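ATP-dependent DNA helicase PIF1 (Candida albicans, PDB 7OTJ) couples ATP hydrolysis to 5'-3' DNA unwinding and probably resolves G-quadruplexes to maintain nuclear and mitochondrial genome stability. Local coordinates at residues V19-K31 against T179-Q192. Residues are numbered along the deposited sequence; the frame is centred on the assembly and turned at random.
With ADP (adenosine-5'-diphosphate), chain E; ALF (tetrafluoroaluminate ion), chain F.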
ATOM      1  N   VAL A  19      13.850 -12.298 -18.302  1.00 48.76           N
ATOM      2  CA  VAL A  19      14.873 -12.242 -17.265  1.00 51.86           C
ATOM      3  C   VAL A  19      14.242 -11.858 -15.934  1.00 48.46           C
ATOM      4  O   VAL A  19      13.442 -10.917 -15.856  1.00 45.21           O
ATOM      5  CB  VAL A  19      15.979 -11.251 -17.654  1.00 57.87           C
ATOM      6  CG1 VAL A  19      17.073 -11.244 -16.596  1.00 52.86           C
ATOM      7  CG2 VAL A  19      16.542 -11.597 -19.022  1.00 46.46           C
ATOM      8  N   SER A  20      14.617 -12.574 -14.878  1.00 45.25           N
ATOM      9  CA  SER A  20      14.251 -12.181 -13.527  1.00 44.95           C
ATOM     10  C   SER A  20      15.147 -11.031 -13.094  1.00 48.98           C
ATOM     11  O   SER A  20      16.377 -11.130 -13.165  1.00 41.81           O
ATOM     12  CB  SER A  20      14.379 -13.363 -12.568  1.00 41.26           C
ATOM     13  OG  SER A  20      13.311 -14.276 -12.750  1.00 51.07           O
ATOM     14  N   LEU A  21      14.536  -9.928 -12.674  1.00 42.85           N
ATOM     15  CA  LEU A  21      15.329  -8.741 -12.413  1.00 44.91           C
ATOM     16  C   LEU A  21      14.682  -7.880 -11.342  1.00 45.49           C
ATOM     17  O   LEU A  21      13.500  -8.026 -11.010  1.00 41.08           O
ATOM     18  CB  LEU A  21      15.539  -7.929 -13.699  1.00 45.68           C
ATOM     19  CG  LEU A  21      14.344  -7.409 -14.502  1.00 44.53           C
ATOM     20  CD1 LEU A  21      13.727  -6.148 -13.868  1.00 47.03           C
ATOM     21  CD2 LEU A  21      14.795  -7.123 -15.925  1.00 41.62           C
ATOM     22  N   PHE A  22      15.489  -6.964 -10.823  1.00 47.50           N
ATOM     23  CA  PHE A  22      15.067  -5.914  -9.911  1.00 43.25           C
ATOM     24  C   PHE A  22      15.413  -4.581 -10.551  1.00 46.12           C
ATOM     25  O   PHE A  22      16.550  -4.378 -10.987  1.00 44.51           O
ATOM     26  CB  PHE A  22      15.762  -6.081  -8.558  1.00 42.45           C
ATOM     27  CG  PHE A  22      15.776  -4.840  -7.701  1.00 55.38           C
ATOM     28  CD1 PHE A  22      14.599  -4.278  -7.229  1.00 49.18           C
ATOM     29  CD2 PHE A  22      16.979  -4.267  -7.324  1.00 47.24           C
ATOM     30  CE1 PHE A  22      14.626  -3.156  -6.423  1.00 43.18           C
ATOM     31  CE2 PHE A  22      17.013  -3.152  -6.520  1.00 43.99           C
ATOM     32  CZ  PHE A  22      15.839  -2.595  -6.064  1.00 44.82           C
ATOM     33  N   TYR A  23      14.440  -3.688 -10.655  1.00 39.43           N
ATOM     34  CA  TYR A  23      14.726  -2.360 -11.166  1.00 44.42           C
ATOM     35  C   TYR A  23      14.351  -1.323 -10.116  1.00 46.95           C
ATOM     36  O   TYR A  23      13.340  -1.460  -9.416  1.00 39.56           O
ATOM     37  CB  TYR A  23      14.046  -2.099 -12.514  1.00 42.24           C
ATOM     38  CG  TYR A  23      12.550  -1.922 -12.519  1.00 46.20           C
ATOM     39  CD1 TYR A  23      11.984  -0.654 -12.473  1.00 39.97           C
ATOM     40  CD2 TYR A  23      11.701  -3.016 -12.633  1.00 46.70           C
ATOM     41  CE1 TYR A  23      10.613  -0.482 -12.511  1.00 43.89           C
ATOM     42  CE2 TYR A  23      10.325  -2.851 -12.669  1.00 48.27           C
ATOM     43  CZ  TYR A  23       9.789  -1.581 -12.610  1.00 46.83           C
ATOM     44  OH  TYR A  23       8.423  -1.406 -12.646  1.00 44.70           O
ATOM     45  N   THR A  24      15.225  -0.330  -9.964  1.00 42.66           N
ATOM     46  CA  THR A  24      15.128   0.612  -8.860  1.00 46.21           C
ATOM     47  C   THR A  24      15.278   2.056  -9.327  1.00 43.78           C
ATOM     48  O   THR A  24      15.385   2.329 -10.530  1.00 40.87           O
ATOM     49  CB  THR A  24      16.186   0.268  -7.809  1.00 42.17           C
ATOM     50  OG1 THR A  24      15.864   0.905  -6.567  1.00 45.89           O
ATOM     51  CG2 THR A  24      17.573   0.690  -8.273  1.00 39.12           C
ATOM     52  N   GLY A  25      15.299   2.978  -8.381  1.00 46.21           N
ATOM     53  CA  GLY A  25      15.387   4.397  -8.662  1.00 42.18           C
ATOM     54  C   GLY A  25      14.745   5.184  -7.546  1.00 43.01           C
ATOM     55  O   GLY A  25      13.955   4.665  -6.759  1.00 45.94           O
ATOM     56  N   SER A  26      15.061   6.480  -7.505  1.00 43.67           N
ATOM     57  CA  SER A  26      14.590   7.335  -6.421  1.00 46.25           C
ATOM     58  C   SER A  26      13.065   7.436  -6.444  1.00 44.90           C
ATOM     59  O   SER A  26      12.395   6.971  -7.365  1.00 49.93           O
ATOM     60  CB  SER A  26      15.183   8.746  -6.533  1.00 41.65           C
ATOM     61  OG  SER A  26      16.593   8.774  -6.373  1.00 46.37           O
ATOM     62  N   ALA A  27      12.521   8.046  -5.394  1.00 49.17           N
ATOM     63  CA  ALA A  27      11.082   8.255  -5.308  1.00 44.02           C
ATOM     64  C   ALA A  27      10.572   9.040  -6.510  1.00 43.21           C
ATOM     65  O   ALA A  27      11.154  10.057  -6.896  1.00 51.62           O
ATOM     66  CB  ALA A  27      10.742   8.993  -4.017  1.00 38.54           C
ATOM     67  N   GLY A  28       9.481   8.564  -7.108  1.00 41.80           N
ATOM     68  CA  GLY A  28       8.859   9.294  -8.197  1.00 41.41           C
ATOM     69  C   GLY A  28       9.531   9.150  -9.545  1.00 41.67           C
ATOM     70  O   GLY A  28       9.293   9.970 -10.439  1.00 39.23           O
ATOM     71  N   THR A  29      10.382   8.142  -9.715  1.00 42.37           N
ATOM     72  CA  THR A  29      11.069   7.915 -10.978  1.00 46.47           C
ATOM     73  C   THR A  29      10.209   7.178 -12.007  1.00 44.30           C
ATOM     74  O   THR A  29      10.726   6.802 -13.065  1.00 39.66           O
ATOM     75  CB  THR A  29      12.366   7.143 -10.723  1.00 41.96           C
ATOM     76  OG1 THR A  29      12.113   6.095  -9.778  1.00 43.54           O
ATOM     77  CG2 THR A  29      13.429   8.075 -10.167  1.00 39.05           C
ATOM     78  N   GLY A  30       8.913   7.016 -11.752  1.00 38.75           N
ATOM     79  CA  GLY A  30       8.052   6.333 -12.692  1.00 44.96           C
ATOM     80  C   GLY A  30       8.147   4.824 -12.657  1.00 50.11           C
ATOM     81  O   GLY A  30       7.891   4.171 -13.673  1.00 45.29           O
ATOM     82  N   LYS A  31       8.512   4.247 -11.509  1.00 42.89           N
ATOM     83  CA  LYS A  31       8.648   2.797 -11.419  1.00 43.20           C
ATOM     84  C   LYS A  31       7.291   2.113 -11.526  1.00 44.55           C
ATOM     85  O   LYS A  31       7.120   1.177 -12.316  1.00 47.23           O
ATOM     86  CB  LYS A  31       9.355   2.414 -10.117  1.00 41.74           C
ATOM     87  CG  LYS A  31      10.840   2.775 -10.076  1.00 36.77           C
ATOM     88  CD  LYS A  31      11.522   2.247  -8.806  1.00 38.57           C
ATOM     89  CE  LYS A  31      10.944   2.854  -7.527  1.00 53.61           C
ATOM     90  NZ  LYS A  31      11.356   4.269  -7.273  1.00 36.24           N
ATOM     91  N   THR A 179      18.024 -15.566  -7.702  1.00 50.23           N
ATOM     92  CA  THR A 179      16.953 -15.286  -8.654  1.00 49.34           C
ATOM     93  C   THR A 179      17.187 -14.010  -9.454  1.00 50.94           C
ATOM     94  O   THR A 179      17.055 -14.024 -10.683  1.00 49.72           O
ATOM     95  CB  THR A 179      15.598 -15.190  -7.945  1.00 45.68           C
ATOM     96  OG1 THR A 179      15.394 -16.346  -7.126  1.00 51.77           O
ATOM     97  CG2 THR A 179      14.492 -15.118  -8.977  1.00 48.97           C
ATOM     98  N   ILE A 180      17.490 -12.897  -8.779  1.00 47.64           N
ATOM     99  CA  ILE A 180      17.686 -11.618  -9.461  1.00 42.95           C
ATOM    100  C   ILE A 180      18.908 -11.722 -10.360  1.00 43.00           C
ATOM    101  O   ILE A 180      20.019 -12.004  -9.898  1.00 50.66           O
ATOM    102  CB  ILE A 180      17.831 -10.478  -8.443  1.00 48.52           C
ATOM    103  CG1 ILE A 180      16.548 -10.322  -7.630  1.00 42.86           C
ATOM    104  CG2 ILE A 180      18.197  -9.166  -9.132  1.00 41.14           C
ATOM    105  CD1 ILE A 180      15.330 -10.035  -8.474  1.00 45.61           C
ATOM    106  N   GLN A 181      18.702 -11.534 -11.659  1.00 47.63           N
ATOM    107  CA  GLN A 181      19.787 -11.652 -12.621  1.00 50.15           C
ATOM    108  C   GLN A 181      20.337 -10.309 -13.076  1.00 47.47           C
ATOM    109  O   GLN A 181      21.454 -10.260 -13.605  1.00 54.18           O
ATOM    110  CB  GLN A 181      19.322 -12.446 -13.844  1.00 45.03           C
ATOM    111  CG  GLN A 181      18.663 -13.765 -13.493  1.00 45.81           C
ATOM    112  CD  GLN A 181      18.209 -14.515 -14.723  1.00 59.27           C
ATOM    113  OE1 GLN A 181      17.044 -14.432 -15.124  1.00 49.72           O
ATOM    114  NE2 GLN A 181      19.133 -15.246 -15.342  1.00 50.38           N
ATOM    115  N   ARG A 182      19.588  -9.230 -12.891  1.00 49.77           N
ATOM    116  CA  ARG A 182      19.976  -7.937 -13.422  1.00 46.58           C
ATOM    117  C   ARG A 182      19.333  -6.863 -12.564  1.00 47.48           C
ATOM    118  O   ARG A 182      18.236  -7.050 -12.031  1.00 45.10           O
ATOM    119  CB  ARG A 182      19.554  -7.785 -14.892  1.00 50.73           C
ATOM    120  CG  ARG A 182      20.382  -6.784 -15.683  1.00 68.23           C
ATOM    121  CD  ARG A 182      19.619  -6.238 -16.890  1.00 64.11           C
ATOM    122  NE  ARG A 182      20.493  -5.579 -17.854  1.00 63.46           N
ATOM    123  CZ  ARG A 182      21.087  -4.407 -17.662  1.00 77.13           C
ATOM    124  NH1 ARG A 182      20.948  -3.737 -16.528  1.00 67.85           N
ATOM    125  NH2 ARG A 182      21.847  -3.899 -18.629  1.00 89.29           N
ATOM    126  N   THR A 183      20.050  -5.760 -12.391  1.00 54.43           N
ATOM    127  CA  THR A 183      19.537  -4.590 -11.696  1.00 42.06           C
ATOM    128  C   THR A 183      19.630  -3.393 -12.626  1.00 45.53           C
ATOM    129  O   THR A 183      20.701  -3.107 -13.171  1.00 48.43           O
ATOM    130  CB  THR A 183      20.301  -4.336 -10.395  1.00 48.69           C
ATOM    131  OG1 THR A 183      20.161  -5.474  -9.536  1.00 48.66           O
ATOM    132  CG2 THR A 183      19.751  -3.096  -9.676  1.00 51.39           C
ATOM    133  N   ILE A 184      18.512  -2.694 -12.802  1.00 49.04           N
ATOM    134  CA  ILE A 184      18.438  -1.520 -13.662  1.00 49.09           C
ATOM    135  C   ILE A 184      17.958  -0.351 -12.817  1.00 46.95           C
ATOM    136  O   ILE A 184      17.067  -0.508 -11.975  1.00 46.86           O
ATOM    137  CB  ILE A 184      17.500  -1.744 -14.867  1.00 46.05           C
ATOM    138  CG1 ILE A 184      17.882  -3.022 -15.615  1.00 46.95           C
ATOM    139  CG2 ILE A 184      17.548  -0.553 -15.805  1.00 42.91           C
ATOM    140  CD1 ILE A 184      16.899  -3.415 -16.697  1.00 50.10           C
ATOM    141  N   THR A 185      18.563   0.814 -13.028  1.00 52.29           N
ATOM    142  CA  THR A 185      18.281   2.008 -12.241  1.00 47.77           C
ATOM    143  C   THR A 185      17.658   3.070 -13.135  1.00 51.57           C
ATOM    144  O   THR A 185      18.280   3.506 -14.111  1.00 53.57           O
ATOM    145  CB  THR A 185      19.553   2.537 -11.577  1.00 55.71           C
ATOM    146  OG1 THR A 185      20.043   1.556 -10.651  1.00 50.25           O
ATOM    147  CG2 THR A 185      19.272   3.857 -10.838  1.00 42.43           C
ATOM    148  N   LEU A 186      16.420   3.447 -12.827  1.00 45.26           N
ATOM    149  CA  LEU A 186      15.810   4.631 -13.415  1.00 51.13           C
ATOM    150  C   LEU A 186      16.358   5.885 -12.739  1.00 57.97           C
ATOM    151  O   LEU A 186      16.479   5.941 -11.512  1.00 53.85           O
ATOM    152  CB  LEU A 186      14.290   4.576 -13.262  1.00 47.02           C
ATOM    153  CG  LEU A 186      13.517   3.515 -14.037  1.00 50.13           C
ATOM    154  CD1 LEU A 186      12.027   3.649 -13.763  1.00 44.99           C
ATOM    155  CD2 LEU A 186      13.798   3.644 -15.519  1.00 52.74           C
ATOM    156  N   LYS A 187      16.663   6.911 -13.537  1.00 55.78           N
ATOM    157  CA  LYS A 187      17.343   8.090 -13.013  1.00 50.53           C
ATOM    158  C   LYS A 187      16.543   9.382 -13.093  1.00 45.52           C
ATOM    159  O   LYS A 187      16.848  10.311 -12.339  1.00 61.87           O
ATOM    160  CB  LYS A 187      18.684   8.306 -13.733  1.00 51.10           C
ATOM    161  CG  LYS A 187      19.799   7.367 -13.278  1.00 58.36           C
ATOM    162  CD  LYS A 187      20.566   6.805 -14.469  1.00 72.92           C
ATOM    163  CE  LYS A 187      21.148   7.911 -15.340  1.00 75.43           C
ATOM    164  NZ  LYS A 187      21.935   7.370 -16.485  1.00 81.28           N
ATOM    165  N   GLU A 188      15.532   9.474 -13.955  1.00 52.41           N
ATOM    166  CA  GLU A 188      14.799  10.720 -14.155  1.00 52.88           C
ATOM    167  C   GLU A 188      13.603  10.788 -13.208  1.00 52.58           C
ATOM    168  O   GLU A 188      12.696   9.950 -13.281  1.00 44.52           O
ATOM    169  CB  GLU A 188      14.342  10.836 -15.608  1.00 46.01           C
ATOM    170  CG  GLU A 188      13.502  12.064 -15.906  1.00 59.42           C
ATOM    171  CD  GLU A 188      12.967  12.071 -17.327  1.00 68.64           C
ATOM    172  OE1 GLU A 188      12.530  13.145 -17.792  1.00 77.36           O
ATOM    173  OE2 GLU A 188      12.982  11.003 -17.979  1.00 66.32           O
ATOM    174  N   ILE A 189      13.575  11.816 -12.364  1.00 50.80           N
ATOM    175  CA  ILE A 189      12.515  11.991 -11.376  1.00 41.31           C
ATOM    176  C   ILE A 189      11.387  12.795 -12.016  1.00 41.96           C
ATOM    177  O   ILE A 189      11.615  13.892 -12.533  1.00 53.36           O
ATOM    178  CB  ILE A 189      13.051  12.679 -10.112  1.00 41.82           C
ATOM    179  CG1 ILE A 189      13.930  11.708  -9.326  1.00 40.53           C
ATOM    180  CG2 ILE A 189      11.919  13.210  -9.233  1.00 43.93           C
ATOM    181  CD1 ILE A 189      14.570  12.311  -8.112  1.00 40.66           C
ATOM    182  N   PHE A 190      10.180  12.225 -12.022  1.00 42.91           N
ATOM    183  CA  PHE A 190       9.001  12.843 -12.618  1.00 42.29           C
ATOM    184  C   PHE A 190       8.114  13.560 -11.611  1.00 48.87           C
ATOM    185  O   PHE A 190       7.528  14.596 -11.943  1.00 52.86           O
ATOM    186  CB  PHE A 190       8.161  11.789 -13.353  1.00 51.58           C
ATOM    187  CG  PHE A 190       8.825  11.219 -14.580  1.00 53.15           C
ATOM    188  CD1 PHE A 190       8.914  11.960 -15.747  1.00 56.28           C
ATOM    189  CD2 PHE A 190       9.347   9.935 -14.568  1.00 58.09           C
ATOM    190  CE1 PHE A 190       9.525  11.438 -16.876  1.00 53.12           C
ATOM    191  CE2 PHE A 190       9.954   9.405 -15.694  1.00 59.85           C
ATOM    192  CZ  PHE A 190      10.043  10.157 -16.847  1.00 58.31           C
ATOM    193  N   ARG A 191       7.967  13.016 -10.396  1.00 42.90           N
ATOM    194  CA  ARG A 191       6.984  13.554  -9.455  1.00 46.93           C
ATOM    195  C   ARG A 191       7.248  15.024  -9.119  1.00 48.13           C
ATOM    196  O   ARG A 191       6.308  15.823  -9.025  1.00 48.73           O
ATOM    197  CB  ARG A 191       6.951  12.707  -8.181  1.00 41.76           C
ATOM    198  CG  ARG A 191       5.926  13.189  -7.171  1.00 43.01           C
ATOM    199  CD  ARG A 191       5.835  12.282  -5.957  1.00 48.78           C
ATOM    200  NE  ARG A 191       5.387  10.930  -6.287  1.00 41.79           N
ATOM    201  CZ  ARG A 191       6.022   9.822  -5.929  1.00 44.19           C
ATOM    202  NH1 ARG A 191       7.145   9.862  -5.232  1.00 43.97           N
ATOM    203  NH2 ARG A 191       5.511   8.643  -6.266  1.00 46.08           N
ATOM    204  N   GLN A 192       8.510  15.400  -8.920  1.00 42.73           N
ATOM    205  CA  GLN A 192       8.858  16.779  -8.596  1.00 43.76           C
ATOM    206  C   GLN A 192       9.615  17.464  -9.733  1.00 55.10           C
ATOM    207  O   GLN A 192      10.352  18.428  -9.501  1.00 60.21           O
ATOM    208  CB  GLN A 192       9.673  16.836  -7.300  1.00 41.95           C
ATOM    209  CG  GLN A 192       9.024  16.166  -6.086  1.00 41.08           C
ATOM    210  CD  GLN A 192       9.283  14.664  -6.012  1.00 45.11           C
ATOM    211  OE1 GLN A 192       9.988  14.104  -6.848  1.00 47.33           O
ATOM    212  NE2 GLN A 192       8.711  14.011  -5.007  1.00 40.33           N
TER
HETATM  213  PB  ADP E1001       7.648   5.617  -8.365  1.00 50.80           P
HETATM  214  O1B ADP E1001       9.080   5.371  -8.803  1.00 37.19           O
HETATM  215  O2B ADP E1001       6.765   4.390  -8.329  1.00 48.97           O
HETATM  216  O3B ADP E1001       7.520   6.515  -7.162  1.00 46.82           O
HETATM  217  PA  ADP E1001       5.435   6.610  -9.866  1.00 47.13           P
HETATM  218  O1A ADP E1001       5.140   5.537 -10.882  1.00 53.74           O
HETATM  219  O2A ADP E1001       4.604   6.715  -8.613  1.00 40.19           O
HETATM  220  O3A ADP E1001       7.014   6.533  -9.532  1.00 41.14           O
HETATM  221  O5' ADP E1001       5.389   8.043 -10.587  1.00 51.02           O
HETATM  222  C5' ADP E1001       5.166   9.221  -9.821  1.00 47.75           C
HETATM  223  C4' ADP E1001       4.588  10.286 -10.733  1.00 48.38           C
HETATM  224  O4' ADP E1001       5.414  10.424 -11.889  1.00 46.29           O
HETATM  225  C3' ADP E1001       3.206   9.877 -11.209  1.00 52.03           C
HETATM  226  O3' ADP E1001       2.283  10.915 -10.877  1.00 62.86           O
HETATM  227  C2' ADP E1001       3.306   9.753 -12.715  1.00 51.97           C
HETATM  228  O2' ADP E1001       2.179  10.363 -13.350  1.00 66.94           O
HETATM  229  C1' ADP E1001       4.599  10.472 -13.060  1.00 50.08           C
HETATM  230  N9  ADP E1001       5.301   9.780 -14.161  1.00 56.31           N
HETATM  231  C8  ADP E1001       5.813   8.539 -14.101  1.00 54.86           C
HETATM  232  N7  ADP E1001       6.398   8.201 -15.278  1.00 53.65           N
HETATM  233  C5  ADP E1001       6.257   9.242 -16.114  1.00 57.63           C
HETATM  234  C6  ADP E1001       6.644   9.555 -17.511  1.00 65.27           C
HETATM  235  N6  ADP E1001       7.311   8.651 -18.270  1.00 59.05           N
HETATM  236  N1  ADP E1001       6.301  10.768 -18.002  1.00 64.03           N
HETATM  237  C2  ADP E1001       5.637  11.671 -17.256  1.00 48.71           C
HETATM  238  N3  ADP E1001       5.259  11.456 -15.986  1.00 49.66           N
HETATM  239  C4  ADP E1001       5.532  10.283 -15.371  1.00 58.98           C
HETATM  240 AL   ALF F1002       7.607   5.743  -5.073  1.00 47.52          AL
HETATM  241  F1  ALF F1002       7.014   4.084  -5.339  1.00 46.36           F
HETATM  242  F2  ALF F1002       8.187   7.412  -4.811  1.00 48.45           F
HETATM  243  F3  ALF F1002       9.264   5.146  -5.366  1.00 39.66           F
HETATM  244  F4  ALF F1002       5.948   6.368  -4.858  1.00 43.25           F
HETATM  245  O   HOH W   1      12.682   7.435 -14.374  1.00 38.04           O
HETATM  246  O   HOH W   2       7.709   4.884  -2.810  1.00 42.46           O
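The backbones of Phe22 and Thr24 pair in parallel with strand 182-186, joining the Walker A strand of a RecA-like, P-loop helicase domain to the edge strand of its parallel sheet. Phe22 N bonds to Arg182 O, Ile184 N to Phe22 O, Thr24 N to Ile184 O and Leu186 N to Thr24 O. On one face of the pair Leu21, Tyr23, Ile184 and Leu186 turn toward helix 6-16; on the other, the methyl CG2 of Thr183 lies beside Phe22 CD2 at 3.8 Å. Next to Ser20, the Gln181 side chain, extended beyond CG, crosses Val19 and offers an in-plane lone pair of OE1 to Ser20 N-H.

Farther along, the phosphate-binding loop nests against 186-192. Leu186 pushes CD1 into the bend formed by Thr29 and Lys31, 3.5 Å from Thr29 O, while Ile189 CG1 meets Thr29 CG2 at 3.8 Å. Gly28, lacking a side chain, lets Arg191 CB pack 3.9 Å from Gly28 CA, which also lies over one guanidinium face, toward its rim. Gly28 O accepts the N-H of Phe190 at 2.9 Å; the Phe190 ring lies with one face against the adenine of ADP and its edge toward Thr29 and Gly30.

The same loop cradles the beta-phosphate of ADP and the tetrafluoroaluminate, which stands in for the gamma-phosphate in transfer. Lys31 NZ binds ADP O1B and fluorine F3; Gln147 and Arg482 also reach the ion. Arg191 starts out extended (chi1 -179°) and bends at chi3, bringing its guanidinium to the ion, where NH1 meets fluorine F2 at 2.7 Å, with an N-H...F angle of 167°.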